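Local coordinates for esterase family protein (Staphylococcus aureus, PDB 6VH9) that is a serine esterase of the esterase D family, with a predicted charge-relay system, and probably hydrolyses S-formylglutathione to formate and glutathione, at residues K198-C203 against K246-W251; T22-E27 against R65-H70; P13-H18 against Y89-Y94. All coordinates share one frame; numbering follows the deposited sequence.

Contact 1 of 3, residues K198-C203 against K246-W251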
ATOM      1  N   LYS A 198      17.384  16.158  24.985  1.00 35.61           N
ATOM      2  CA  LYS A 198      16.694  17.431  25.136  1.00 33.12           C
ATOM      3  C   LYS A 198      15.205  17.192  24.964  1.00 35.76           C
ATOM      4  O   LYS A 198      14.775  16.483  24.048  1.00 34.50           O
ATOM      5  CB  LYS A 198      17.103  18.492  24.091  1.00 35.23           C
ATOM      6  CG  LYS A 198      18.344  19.338  24.279  1.00 48.56           C
ATOM      7  CD  LYS A 198      19.009  19.626  22.931  1.00 56.11           C
ATOM      8  CE  LYS A 198      18.588  21.012  22.406  1.00 61.16           C
ATOM      9  NZ  LYS A 198      19.721  21.838  21.903  1.00 67.42           N
ATOM     10  N   LEU A 199      14.418  17.807  25.832  1.00 31.35           N
ATOM     11  CA  LEU A 199      12.993  17.534  25.915  1.00 28.10           C
ATOM     12  C   LEU A 199      12.236  18.760  25.431  1.00 34.15           C
ATOM     13  O   LEU A 199      12.475  19.870  25.914  1.00 33.82           O
ATOM     14  CB  LEU A 199      12.563  17.187  27.346  1.00 29.07           C
ATOM     15  CG  LEU A 199      13.195  15.947  27.986  1.00 27.01           C
ATOM     16  CD1 LEU A 199      12.821  15.832  29.483  1.00 30.73           C
ATOM     17  CD2 LEU A 199      12.809  14.696  27.224  1.00 27.47           C
ATOM     18  N   LEU A 200      11.344  18.557  24.464  1.00 32.98           N
ATOM     19  CA  LEU A 200      10.342  19.549  24.090  1.00 34.11           C
ATOM     20  C   LEU A 200       9.000  18.882  24.352  1.00 36.29           C
ATOM     21  O   LEU A 200       8.637  17.924  23.665  1.00 32.91           O
ATOM     22  CB  LEU A 200      10.479  19.977  22.620  1.00 33.40           C
ATOM     23  CG  LEU A 200       9.327  20.851  22.107  1.00 31.31           C
ATOM     24  CD1 LEU A 200       9.332  22.211  22.789  1.00 33.42           C
ATOM     25  CD2 LEU A 200       9.351  21.021  20.581  1.00 32.32           C
ATOM     26  N   ILE A 201       8.263  19.378  25.341  1.00 31.89           N
ATOM     27  CA  ILE A 201       6.993  18.791  25.750  1.00 31.90           C
ATOM     28  C   ILE A 201       5.905  19.769  25.346  1.00 33.80           C
ATOM     29  O   ILE A 201       5.981  20.954  25.681  1.00 31.17           O
ATOM     30  CB  ILE A 201       6.957  18.527  27.267  1.00 31.31           C
ATOM     31  CG1 ILE A 201       8.039  17.521  27.676  1.00 35.22           C
ATOM     32  CG2 ILE A 201       5.570  18.059  27.706  1.00 35.59           C
ATOM     33  CD1 ILE A 201       8.267  17.459  29.211  1.00 31.96           C
ATOM     34  N   MET A 202       4.919  19.279  24.589  0.57 34.84           N
ATOM     35  CA  MET A 202       3.844  20.104  24.056  0.57 33.10           C
ATOM     36  C   MET A 202       2.500  19.510  24.445  0.57 31.83           C
ATOM     37  O   MET A 202       2.337  18.287  24.469  0.57 35.95           O
ATOM     38  CB  MET A 202       3.928  20.225  22.519  0.57 32.43           C
ATOM     39  CG  MET A 202       5.340  20.366  21.963  0.57 32.50           C
ATOM     40  SD  MET A 202       5.368  20.576  20.164  0.57 33.64           S
ATOM     41  CE  MET A 202       4.545  22.159  19.959  0.57 35.67           C
ATOM     42  N   CYS A 203       1.530  20.375  24.727  1.00 30.18           N
ATOM     43  CA  CYS A 203       0.192  19.889  25.027  1.00 34.71           C
ATOM     44  C   CYS A 203      -0.804  21.020  24.837  1.00 39.02           C
ATOM     45  O   CYS A 203      -0.509  22.167  25.174  1.00 40.52           O
ATOM     46  CB  CYS A 203       0.103  19.352  26.463  1.00 33.78           C
ATOM     47  SG  CYS A 203      -1.466  18.527  26.822  1.00 36.49           S
ATOM     48  N   LYS A 246       4.476  19.741  13.328  1.00 29.95           N
ATOM     49  CA  LYS A 246       5.152  20.678  12.405  1.00 34.50           C
ATOM     50  C   LYS A 246       6.148  21.528  13.195  1.00 41.01           C
ATOM     51  O   LYS A 246       7.278  21.631  12.784  1.00 38.63           O
ATOM     52  CB  LYS A 246       4.130  21.575  11.716  1.00 35.44           C
ATOM     53  CG  LYS A 246       4.734  22.629  10.817  1.00 40.97           C
ATOM     54  CD  LYS A 246       3.684  23.487  10.212  1.00 46.60           C
ATOM     55  CE  LYS A 246       4.182  24.243   9.005  1.00 54.70           C
ATOM     56  NZ  LYS A 246       3.095  25.059   8.434  1.00 59.10           N
ATOM     57  N   ARG A 247       5.713  22.089  14.326  0.53 39.82           N
ATOM     58  CA  ARG A 247       6.597  22.932  15.180  0.53 43.66           C
ATOM     59  C   ARG A 247       7.712  22.085  15.797  0.53 36.25           C
ATOM     60  O   ARG A 247       8.854  22.440  15.595  0.53 43.22           O
ATOM     61  CB  ARG A 247       5.812  23.643  16.287  0.53 45.23           C
ATOM     62  CG  ARG A 247       4.793  24.661  15.801  0.53 42.71           C
ATOM     63  CD  ARG A 247       4.105  25.473  16.893  0.53 43.70           C
ATOM     64  NE  ARG A 247       3.403  24.752  17.950  0.53 47.96           N
ATOM     65  CZ  ARG A 247       2.117  24.436  17.941  0.53 47.59           C
ATOM     66  NH1 ARG A 247       1.354  24.775  16.920  0.53 51.01           N
ATOM     67  NH2 ARG A 247       1.592  23.794  18.964  0.53 46.95           N
ATOM     68  N   ALA A 248       7.408  20.830  16.107  1.00 31.69           N
ATOM     69  CA  ALA A 248       8.419  19.956  16.694  1.00 36.51           C
ATOM     70  C   ALA A 248       9.523  19.620  15.696  1.00 37.28           C
ATOM     71  O   ALA A 248      10.704  19.563  16.066  1.00 32.87           O
ATOM     72  CB  ALA A 248       7.765  18.679  17.220  1.00 34.34           C
ATOM     73  N   ILE A 249       9.161  19.377  14.431  1.00 30.20           N
ATOM     74  CA  ILE A 249      10.159  19.000  13.431  1.00 32.88           C
ATOM     75  C   ILE A 249      11.133  20.149  13.195  1.00 38.69           C
ATOM     76  O   ILE A 249      12.347  19.939  13.086  1.00 37.31           O
ATOM     77  CB  ILE A 249       9.474  18.556  12.122  1.00 32.21           C
ATOM     78  CG1 ILE A 249       8.880  17.154  12.273  1.00 30.35           C
ATOM     79  CG2 ILE A 249      10.448  18.618  10.937  1.00 33.46           C
ATOM     80  CD1 ILE A 249       7.979  16.734  11.093  1.00 32.38           C
ATOM     81  N   THR A 250      10.624  21.382  13.135  1.00 40.53           N
ATOM     82  CA  THR A 250      11.513  22.528  12.979  1.00 45.36           C
ATOM     83  C   THR A 250      12.469  22.637  14.152  1.00 38.30           C
ATOM     84  O   THR A 250      13.666  22.893  13.968  1.00 42.57           O
ATOM     85  CB  THR A 250      10.704  23.814  12.842  1.00 45.51           C
ATOM     86  OG1 THR A 250       9.839  23.709  11.709  1.00 50.98           O
ATOM     87  CG2 THR A 250      11.639  25.007  12.667  1.00 49.11           C
ATOM     88  N   TRP A 251      11.964  22.404  15.363  1.00 36.12           N
ATOM     89  CA  TRP A 251      12.799  22.473  16.555  1.00 39.67           C
ATOM     90  C   TRP A 251      13.882  21.397  16.536  1.00 40.18           C
ATOM     91  O   TRP A 251      15.045  21.674  16.845  1.00 40.78           O
ATOM     92  CB  TRP A 251      11.916  22.349  17.800  1.00 39.69           C
ATOM     93  CG  TRP A 251      12.651  22.263  19.109  1.00 36.31           C
ATOM     94  CD1 TRP A 251      13.109  23.301  19.858  1.00 43.28           C
ATOM     95  CD2 TRP A 251      12.999  21.072  19.816  1.00 34.89           C
ATOM     96  NE1 TRP A 251      13.725  22.832  20.994  1.00 43.64           N
ATOM     97  CE2 TRP A 251      13.671  21.465  20.992  1.00 38.79           C
ATOM     98  CE3 TRP A 251      12.805  19.711  19.573  1.00 36.09           C
ATOM     99  CZ2 TRP A 251      14.154  20.541  21.922  1.00 34.43           C
ATOM    100  CZ3 TRP A 251      13.284  18.795  20.495  1.00 32.56           C
ATOM    101  CH2 TRP A 251      13.946  19.214  21.659  1.00 38.13           C
TER

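Contact 2 of 3, residues T22-E27 against R65-H70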
ATOM      1  N   THR A  22       5.844   2.267   8.301  1.00 19.64           N
ATOM      2  CA  THR A  22       5.942   3.263   7.228  1.00 22.87           C
ATOM      3  C   THR A  22       7.146   4.165   7.448  1.00 27.39           C
ATOM      4  O   THR A  22       7.549   4.433   8.593  1.00 24.48           O
ATOM      5  CB  THR A  22       4.669   4.116   7.108  1.00 32.76           C
ATOM      6  OG1 THR A  22       4.476   4.853   8.309  1.00 45.11           O
ATOM      7  CG2 THR A  22       3.442   3.235   6.855  1.00 32.32           C
ATOM      8  N   VAL A  23       7.733   4.615   6.332  1.00 21.10           N
ATOM      9  CA  VAL A  23       8.959   5.406   6.353  1.00 22.03           C
ATOM     10  C   VAL A  23       8.825   6.564   5.374  1.00 22.19           C
ATOM     11  O   VAL A  23       8.391   6.377   4.229  1.00 25.35           O
ATOM     12  CB  VAL A  23      10.199   4.554   6.009  1.00 22.16           C
ATOM     13  CG1 VAL A  23      11.445   5.442   5.830  1.00 24.98           C
ATOM     14  CG2 VAL A  23      10.456   3.516   7.122  1.00 25.90           C
ATOM     15  N   ILE A  24       9.174   7.765   5.828  1.00 21.17           N
ATOM     16  CA  ILE A  24       9.370   8.912   4.943  1.00 20.16           C
ATOM     17  C   ILE A  24      10.870   9.074   4.747  1.00 23.21           C
ATOM     18  O   ILE A  24      11.613   9.209   5.726  1.00 22.63           O
ATOM     19  CB  ILE A  24       8.754  10.196   5.520  1.00 24.05           C
ATOM     20  CG1 ILE A  24       7.230  10.105   5.555  1.00 30.05           C
ATOM     21  CG2 ILE A  24       9.168  11.404   4.678  1.00 29.27           C
ATOM     22  CD1 ILE A  24       6.588  11.136   6.497  1.00 26.11           C
ATOM     23  N   LEU A  25      11.321   9.061   3.489  1.00 23.58           N
ATOM     24  CA  LEU A  25      12.742   9.147   3.154  1.00 21.92           C
ATOM     25  C   LEU A  25      12.920  10.294   2.167  1.00 26.56           C
ATOM     26  O   LEU A  25      12.746  10.115   0.952  1.00 28.93           O
ATOM     27  CB  LEU A  25      13.252   7.826   2.579  1.00 24.06           C
ATOM     28  CG  LEU A  25      14.766   7.653   2.505  1.00 25.41           C
ATOM     29  CD1 LEU A  25      15.347   7.412   3.913  1.00 24.75           C
ATOM     30  CD2 LEU A  25      15.121   6.489   1.583  1.00 27.91           C
ATOM     31  N   PRO A  26      13.240  11.495   2.655  1.00 25.85           N
ATOM     32  CA  PRO A  26      13.412  12.635   1.752  1.00 22.83           C
ATOM     33  C   PRO A  26      14.521  12.359   0.748  1.00 31.30           C
ATOM     34  O   PRO A  26      15.450  11.590   1.006  1.00 33.01           O
ATOM     35  CB  PRO A  26      13.785  13.783   2.699  1.00 26.60           C
ATOM     36  CG  PRO A  26      13.186  13.387   4.006  1.00 27.63           C
ATOM     37  CD  PRO A  26      13.344  11.898   4.070  1.00 28.83           C
ATOM     38  N   GLU A  27      14.407  12.975  -0.413  1.00 30.48           N
ATOM     39  CA  GLU A  27      15.379  12.709  -1.459  1.00 35.61           C
ATOM     40  C   GLU A  27      16.606  13.604  -1.297  1.00 41.93           C
ATOM     41  O   GLU A  27      16.525  14.743  -0.827  1.00 46.57           O
ATOM     42  CB  GLU A  27      14.747  12.896  -2.841  1.00 41.34           C
ATOM     43  CG  GLU A  27      13.718  11.808  -3.198  1.00 44.85           C
ATOM     44  CD  GLU A  27      12.990  12.102  -4.509  1.00 46.32           C
ATOM     45  OE1 GLU A  27      13.597  12.745  -5.381  1.00 49.47           O
ATOM     46  OE2 GLU A  27      11.816  11.715  -4.656  1.00 52.01           O
ATOM     47  N   ARG A  65       5.072  16.409   4.233  1.00 25.97           N
ATOM     48  CA  ARG A  65       5.407  17.742   3.741  1.00 29.14           C
ATOM     49  C   ARG A  65       6.393  18.436   4.673  1.00 34.82           C
ATOM     50  O   ARG A  65       7.374  19.030   4.217  1.00 33.31           O
ATOM     51  CB  ARG A  65       4.139  18.597   3.572  1.00 30.04           C
ATOM     52  CG  ARG A  65       4.455  19.990   3.020  1.00 33.12           C
ATOM     53  CD  ARG A  65       3.266  20.673   2.328  1.00 38.40           C
ATOM     54  NE  ARG A  65       1.990  20.453   2.994  1.00 40.15           N
ATOM     55  CZ  ARG A  65       1.498  21.250   3.939  1.00 40.50           C
ATOM     56  NH1 ARG A  65       2.192  22.296   4.357  1.00 44.22           N
ATOM     57  NH2 ARG A  65       0.307  21.003   4.466  1.00 43.29           N
ATOM     58  N   TYR A  66       6.156  18.360   5.984  1.00 28.91           N
ATOM     59  CA  TYR A  66       7.072  18.994   6.926  1.00 33.31           C
ATOM     60  C   TYR A  66       8.437  18.315   6.908  1.00 29.66           C
ATOM     61  O   TYR A  66       9.471  18.993   6.893  1.00 31.91           O
ATOM     62  CB  TYR A  66       6.490  18.958   8.342  1.00 34.83           C
ATOM     63  CG  TYR A  66       5.025  19.320   8.455  1.00 31.81           C
ATOM     64  CD1 TYR A  66       4.467  20.318   7.664  1.00 33.72           C
ATOM     65  CD2 TYR A  66       4.200  18.666   9.374  1.00 31.21           C
ATOM     66  CE1 TYR A  66       3.128  20.652   7.774  1.00 34.74           C
ATOM     67  CE2 TYR A  66       2.862  18.995   9.492  1.00 31.73           C
ATOM     68  CZ  TYR A  66       2.333  19.980   8.701  1.00 31.78           C
ATOM     69  OH  TYR A  66       1.004  20.312   8.811  1.00 33.74           O
ATOM     70  N   ALA A  67       8.457  16.976   6.909  1.00 27.27           N
ATOM     71  CA  ALA A  67       9.722  16.250   6.948  1.00 29.46           C
ATOM     72  C   ALA A  67      10.556  16.523   5.706  1.00 28.59           C
ATOM     73  O   ALA A  67      11.774  16.717   5.800  1.00 32.66           O
ATOM     74  CB  ALA A  67       9.477  14.747   7.095  1.00 30.83           C
ATOM     75  N   ASN A  68       9.915  16.545   4.534  1.00 29.77           N
ATOM     76  CA  ASN A  68      10.642  16.800   3.290  1.00 34.32           C
ATOM     77  C   ASN A  68      11.270  18.185   3.308  1.00 37.18           C
ATOM     78  O   ASN A  68      12.387  18.371   2.816  1.00 37.31           O
ATOM     79  CB  ASN A  68       9.707  16.658   2.081  1.00 33.35           C
ATOM     80  CG  ASN A  68       9.437  15.203   1.699  1.00 41.51           C
ATOM     81  OD1 ASN A  68       9.971  14.272   2.299  1.00 42.56           O
ATOM     82  ND2 ASN A  68       8.596  15.009   0.691  1.00 50.31           N
ATOM     83  N   GLU A  69      10.563  19.166   3.884  1.00 35.63           N
ATOM     84  CA  GLU A  69      11.081  20.527   3.989  1.00 38.37           C
ATOM     85  C   GLU A  69      12.374  20.586   4.786  1.00 41.42           C
ATOM     86  O   GLU A  69      13.204  21.474   4.560  1.00 43.53           O
ATOM     87  CB  GLU A  69      10.040  21.437   4.646  1.00 43.68           C
ATOM     88  CG  GLU A  69       8.884  21.853   3.744  1.00 56.64           C
ATOM     89  CD  GLU A  69       7.663  22.319   4.534  1.00 65.03           C
ATOM     90  OE1 GLU A  69       7.789  22.555   5.754  1.00 63.71           O
ATOM     91  OE2 GLU A  69       6.577  22.456   3.933  1.00 68.44           O
ATOM     92  N   HIS A  70      12.566  19.661   5.723  1.00 34.92           N
ATOM     93  CA  HIS A  70      13.718  19.696   6.613  1.00 37.52           C
ATOM     94  C   HIS A  70      14.636  18.497   6.434  1.00 37.58           C
ATOM     95  O   HIS A  70      15.472  18.245   7.306  1.00 43.11           O
ATOM     96  CB  HIS A  70      13.258  19.804   8.070  1.00 42.52           C
ATOM     97  CG  HIS A  70      12.442  21.028   8.342  1.00 45.33           C
ATOM     98  ND1 HIS A  70      13.010  22.266   8.561  1.00 48.08           N
ATOM     99  CD2 HIS A  70      11.102  21.212   8.394  1.00 44.52           C
ATOM    100  CE1 HIS A  70      12.054  23.158   8.750  1.00 44.33           C
ATOM    101  NE2 HIS A  70      10.888  22.545   8.651  1.00 51.71           N
TER

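Contact 3 of 3, residues P13-H18 against Y89-Y94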
ATOM      1  N   PRO A  13      11.491 -10.769  13.938  1.00 27.79           N
ATOM      2  CA  PRO A  13      11.919 -11.810  14.888  1.00 32.48           C
ATOM      3  C   PRO A  13      11.527 -11.503  16.327  1.00 28.06           C
ATOM      4  O   PRO A  13      11.315 -12.433  17.116  1.00 29.23           O
ATOM      5  CB  PRO A  13      13.445 -11.868  14.693  1.00 37.28           C
ATOM      6  CG  PRO A  13      13.817 -10.641  13.942  1.00 41.88           C
ATOM      7  CD  PRO A  13      12.611 -10.174  13.191  1.00 34.76           C
ATOM      8  N   THR A  14      11.401 -10.223  16.687  1.00 25.06           N
ATOM      9  CA  THR A  14      11.081  -9.856  18.066  1.00 26.68           C
ATOM     10  C   THR A  14       9.619 -10.145  18.409  1.00 25.33           C
ATOM     11  O   THR A  14       9.312 -10.681  19.486  1.00 26.63           O
ATOM     12  CB  THR A  14      11.403  -8.378  18.289  1.00 24.44           C
ATOM     13  OG1 THR A  14      12.804  -8.157  18.062  1.00 28.68           O
ATOM     14  CG2 THR A  14      11.039  -7.950  19.702  1.00 29.40           C
ATOM     15  N   ILE A  15       8.684  -9.767  17.534  1.00 25.77           N
ATOM     16  CA  ILE A  15       7.270  -9.963  17.865  1.00 25.28           C
ATOM     17  C   ILE A  15       6.654 -11.165  17.148  1.00 23.25           C
ATOM     18  O   ILE A  15       5.458 -11.445  17.329  1.00 26.50           O
ATOM     19  CB  ILE A  15       6.431  -8.686  17.632  1.00 23.50           C
ATOM     20  CG1 ILE A  15       6.466  -8.197  16.182  1.00 22.37           C
ATOM     21  CG2 ILE A  15       6.873  -7.566  18.597  1.00 28.18           C
ATOM     22  CD1 ILE A  15       5.667  -6.888  15.971  1.00 22.19           C
ATOM     23  N   GLY A  16       7.445 -11.930  16.403  1.00 26.13           N
ATOM     24  CA  GLY A  16       6.957 -13.195  15.875  1.00 25.11           C
ATOM     25  C   GLY A  16       5.848 -13.098  14.847  1.00 26.43           C
ATOM     26  O   GLY A  16       4.992 -13.994  14.785  1.00 23.94           O
ATOM     27  N   MET A  17       5.860 -12.057  14.009  1.00 25.96           N
ATOM     28  CA  MET A  17       4.804 -11.906  13.019  1.00 25.72           C
ATOM     29  C   MET A  17       5.212 -10.862  11.989  1.00 22.23           C
ATOM     30  O   MET A  17       6.064 -10.003  12.240  1.00 22.42           O
ATOM     31  CB  MET A  17       3.464 -11.527  13.674  1.00 22.76           C
ATOM     32  CG  MET A  17       3.503 -10.210  14.389  1.00 24.65           C
ATOM     33  SD  MET A  17       1.879  -9.807  15.065  1.00 28.13           S
ATOM     34  CE  MET A  17       2.332  -8.420  16.094  1.00 24.35           C
ATOM     35  N   HIS A  18       4.599 -10.972  10.823  1.00 21.87           N
ATOM     36  CA  HIS A  18       4.601  -9.874   9.872  1.00 22.36           C
ATOM     37  C   HIS A  18       3.933  -8.658  10.497  1.00 26.78           C
ATOM     38  O   HIS A  18       2.955  -8.775  11.247  1.00 23.13           O
ATOM     39  CB  HIS A  18       3.861 -10.291   8.613  1.00 21.15           C
ATOM     40  CG  HIS A  18       4.655 -11.210   7.750  1.00 24.62           C
ATOM     41  ND1 HIS A  18       4.800 -12.554   8.034  1.00 28.51           N
ATOM     42  CD2 HIS A  18       5.377 -10.977   6.630  1.00 27.78           C
ATOM     43  CE1 HIS A  18       5.558 -13.113   7.107  1.00 30.17           C
ATOM     44  NE2 HIS A  18       5.924 -12.178   6.248  1.00 28.81           N
ATOM     45  N   TYR A  89       0.917 -10.146  28.886  1.00 28.71           N
ATOM     46  CA  TYR A  89       0.242 -11.125  28.025  1.00 28.70           C
ATOM     47  C   TYR A  89       0.092 -10.500  26.636  1.00 31.13           C
ATOM     48  O   TYR A  89      -0.905  -9.838  26.344  1.00 30.16           O
ATOM     49  CB  TYR A  89      -1.109 -11.532  28.590  1.00 25.56           C
ATOM     50  CG  TYR A  89      -1.047 -11.925  30.039  1.00 30.63           C
ATOM     51  CD1 TYR A  89      -1.697 -11.179  31.006  1.00 38.72           C
ATOM     52  CD2 TYR A  89      -0.316 -13.036  30.437  1.00 38.86           C
ATOM     53  CE1 TYR A  89      -1.634 -11.546  32.356  1.00 42.22           C
ATOM     54  CE2 TYR A  89      -0.244 -13.406  31.777  1.00 43.13           C
ATOM     55  CZ  TYR A  89      -0.903 -12.658  32.725  1.00 47.08           C
ATOM     56  OH  TYR A  89      -0.829 -13.036  34.049  1.00 52.46           O
ATOM     57  N   GLY A  90       1.086 -10.697  25.781  1.00 27.07           N
ATOM     58  CA  GLY A  90       1.046 -10.097  24.464  1.00 27.90           C
ATOM     59  C   GLY A  90       2.408 -10.124  23.815  1.00 30.85           C
ATOM     60  O   GLY A  90       3.153 -11.098  23.967  1.00 42.95           O
ATOM     61  N   HIS A  91       2.756  -9.055  23.117  1.00 24.94           N
ATOM     62  CA  HIS A  91       3.996  -8.993  22.360  1.00 20.92           C
ATOM     63  C   HIS A  91       5.041  -8.144  23.060  1.00 26.19           C
ATOM     64  O   HIS A  91       4.738  -7.302  23.910  1.00 28.57           O
ATOM     65  CB  HIS A  91       3.764  -8.406  20.965  1.00 22.38           C
ATOM     66  CG  HIS A  91       2.944  -9.272  20.064  1.00 28.15           C
ATOM     67  ND1 HIS A  91       3.477 -10.334  19.361  1.00 25.98           N
ATOM     68  CD2 HIS A  91       1.635  -9.206  19.717  1.00 25.82           C
ATOM     69  CE1 HIS A  91       2.528 -10.886  18.620  1.00 29.85           C
ATOM     70  NE2 HIS A  91       1.404 -10.218  18.815  1.00 28.15           N
ATOM     71  N   SER A  92       6.290  -8.348  22.641  1.00 26.64           N
ATOM     72  CA  SER A  92       7.438  -7.616  23.176  1.00 27.03           C
ATOM     73  C   SER A  92       7.601  -6.297  22.424  1.00 25.91           C
ATOM     74  O   SER A  92       8.561  -6.085  21.694  1.00 24.94           O
ATOM     75  CB  SER A  92       8.700  -8.461  23.047  1.00 21.00           C
ATOM     76  OG  SER A  92       8.496  -9.729  23.667  1.00 27.21           O
ATOM     77  N   TYR A  93       6.682  -5.371  22.677  1.00 24.02           N
ATOM     78  CA  TYR A  93       6.644  -4.175  21.848  1.00 22.73           C
ATOM     79  C   TYR A  93       7.664  -3.119  22.267  1.00 26.37           C
ATOM     80  O   TYR A  93       8.041  -2.294  21.432  1.00 26.05           O
ATOM     81  CB  TYR A  93       5.235  -3.587  21.840  1.00 23.14           C
ATOM     82  CG  TYR A  93       4.335  -4.140  20.751  1.00 22.55           C
ATOM     83  CD1 TYR A  93       4.625  -3.907  19.408  1.00 23.06           C
ATOM     84  CD2 TYR A  93       3.183  -4.864  21.059  1.00 20.97           C
ATOM     85  CE1 TYR A  93       3.807  -4.386  18.401  1.00 25.66           C
ATOM     86  CE2 TYR A  93       2.339  -5.334  20.058  1.00 24.39           C
ATOM     87  CZ  TYR A  93       2.664  -5.077  18.720  1.00 25.01           C
ATOM     88  OH  TYR A  93       1.852  -5.533  17.702  1.00 27.53           O
ATOM     89  N   TYR A  94       8.141  -3.128  23.516  1.00 25.76           N
ATOM     90  CA  TYR A  94       9.284  -2.281  23.844  1.00 27.15           C
ATOM     91  C   TYR A  94      10.499  -2.700  23.026  1.00 28.30           C
ATOM     92  O   TYR A  94      11.145  -1.873  22.363  1.00 24.48           O
ATOM     93  CB  TYR A  94       9.583  -2.365  25.351  1.00 24.61           C
ATOM     94  CG  TYR A  94      10.772  -1.533  25.790  1.00 28.11           C
ATOM     95  CD1 TYR A  94      12.068  -2.035  25.703  1.00 31.99           C
ATOM     96  CD2 TYR A  94      10.601  -0.238  26.273  1.00 30.99           C
ATOM     97  CE1 TYR A  94      13.164  -1.271  26.094  1.00 32.41           C
ATOM     98  CE2 TYR A  94      11.694   0.531  26.674  1.00 26.75           C
ATOM     99  CZ  TYR A  94      12.967   0.006  26.580  1.00 30.93           C
ATOM    100  OH  TYR A  94      14.056   0.747  26.987  1.00 32.42           O
TER

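Contact 1 of 3, residues K198-C203 against K246-W251
W251, whose indole turns one face to L200, follows R247 by one helical turn, its N bonding to R247 O at 3.1 Å. With CG anti to the backbone N (chi1 174°), the ring reaches from the helix toward the strand, and the two side chains run past each other in opposite directions. L200 CB sits almost exactly over the six-membered ring, 3.5 Å from its centroid and 5° off the normal, a well-formed CH-pi contact. On the same side chain, L200 CD2 comes within 3.7 Å of W251 CD2, so the leucine follows the indole back toward its root. K198 meets the ring at its rim: its carbonyl O lies in the ring plane, 3.7 Å from W251 CH2. In the alpha/beta-hydrolase fold this is helix 238-253 packed on one face of the central sheet, running nearly antiparallel to strand 198-204, with the short axes 10.4 Å apart. The strand leads to D207 and the helix follows H236, both predicted members of the charge relay. K142 adds a cation-pi contact to the indole, and Q228 OE1 takes a weak hydrogen bond from W251 NE1. At small A248 the leucine methyl CD2 reaches the helix backbone, 4.1 Å from A248 CA. M202 approaches A248 CB and, obliquely, the R247 guanidinium, but both details are doubtful because M202 and R247 each have two conformers.

Contact 2 of 3, residues T22-E27 against R65-H70
I24 and P26 point from the same face of their strand toward A67 and N68, and the four side chains meet in a small, buried patch. The segment axes run at 34° to each other with a closest approach of 8.3 Å, converging toward P26 and N68, whose CA atoms are 5.2 Å apart. I24 presents its CG2 branch, which stands anti to the backbone N while CG1 lies beside it (chi1 -68°). That methyl meets A67 CB at 4.1 Å, the one apolar side-chain pair here, and also comes within 3.8 Å of N68 OD1. The asparagine does not start out aimed at the strand, but the end of its side chain swings in, carrying OD1 obliquely across both neighbours. P26 CG lies 3.7 Å from the same OD1 and 4.0 Å from A67 O, placing the proline ring against both the amide oxygen and the helix backbone. A67 O itself receives H70 N at 3.0 Å. Helix 63-69 belongs to the beta-alpha-beta crossover between the parallel strands 42-47 and 72-76; I24 and A67 both touch V74 on the latter. The second subunit is close by, with its Y60 packing on N68. N68 ND2 makes a weak hydrogen bond to E64 OE2 one turn earlier, which may help set the amide's rotation. Across the contact no hydrogen bond forms: the oxygen faces carbon, and what joins these two segments is van der Waals packing.

Contact 3 of 3, residues P13-H18 against Y89-Y94
A G1 beta bulge, in which G16 and M17 both face S12, shapes the turn between strands 3-12 and 17-26, and I15 and M17 beside it close on H91. I15 O lies near the plane of the imidazole at its edge, 3.0 Å from H91 ND1. Over one face comes the M17 methyl: CE is 3.6 Å from the ring centroid and 20° off the normal, a CH-pi contact. M17 CG sits between the backbone N and carbonyl carbon (chi1 62°), and from there the extended chain carries CE across to Y93 OH as well, at 3.3 Å. I15 CD1 touches Y93 CE1 at 4.0 Å, and T14 CG2 meets S92 O at 3.7 Å. S92 centres an inverse gamma turn, with a weak bond of 3.0 Å from Y93 N to H91 O. The fourth subunit takes up two polar ends: H91 NE2 bonds to its D80 OD2 and S92 OG to its D162 OD1. T14 OG1 bonds to E99 OE2, and T14 and I15 touch D95 and Y96, so the hairpin turn lies along the first two turns of helix 93-107 and the loop leading into it.

Overall arrangement
Contact 1 and contact 2 are neighbours, their centres about 17 Å apart: Y66 of helix 63-69 and H70 just after it pack against T250, I249 and K246 of helix 238-253. Contact 3 is remote, its centre about 29 Å from that of contact 1 and 28 Å from that of contact 2, and it lies across the chain's centre from contact 1. Strand 17-26 serves both contacts 2 and 3, one towards its end and the other at its beginning. Along the chain contact 2 is nested within the loop closed by contact 3, and contact 1 comes later. All three reach one mixed sheet: contacts 1 and 2 pack helices on it, and contact 3 seats the turn before strand 17-26 on the loop entering helix 93-107.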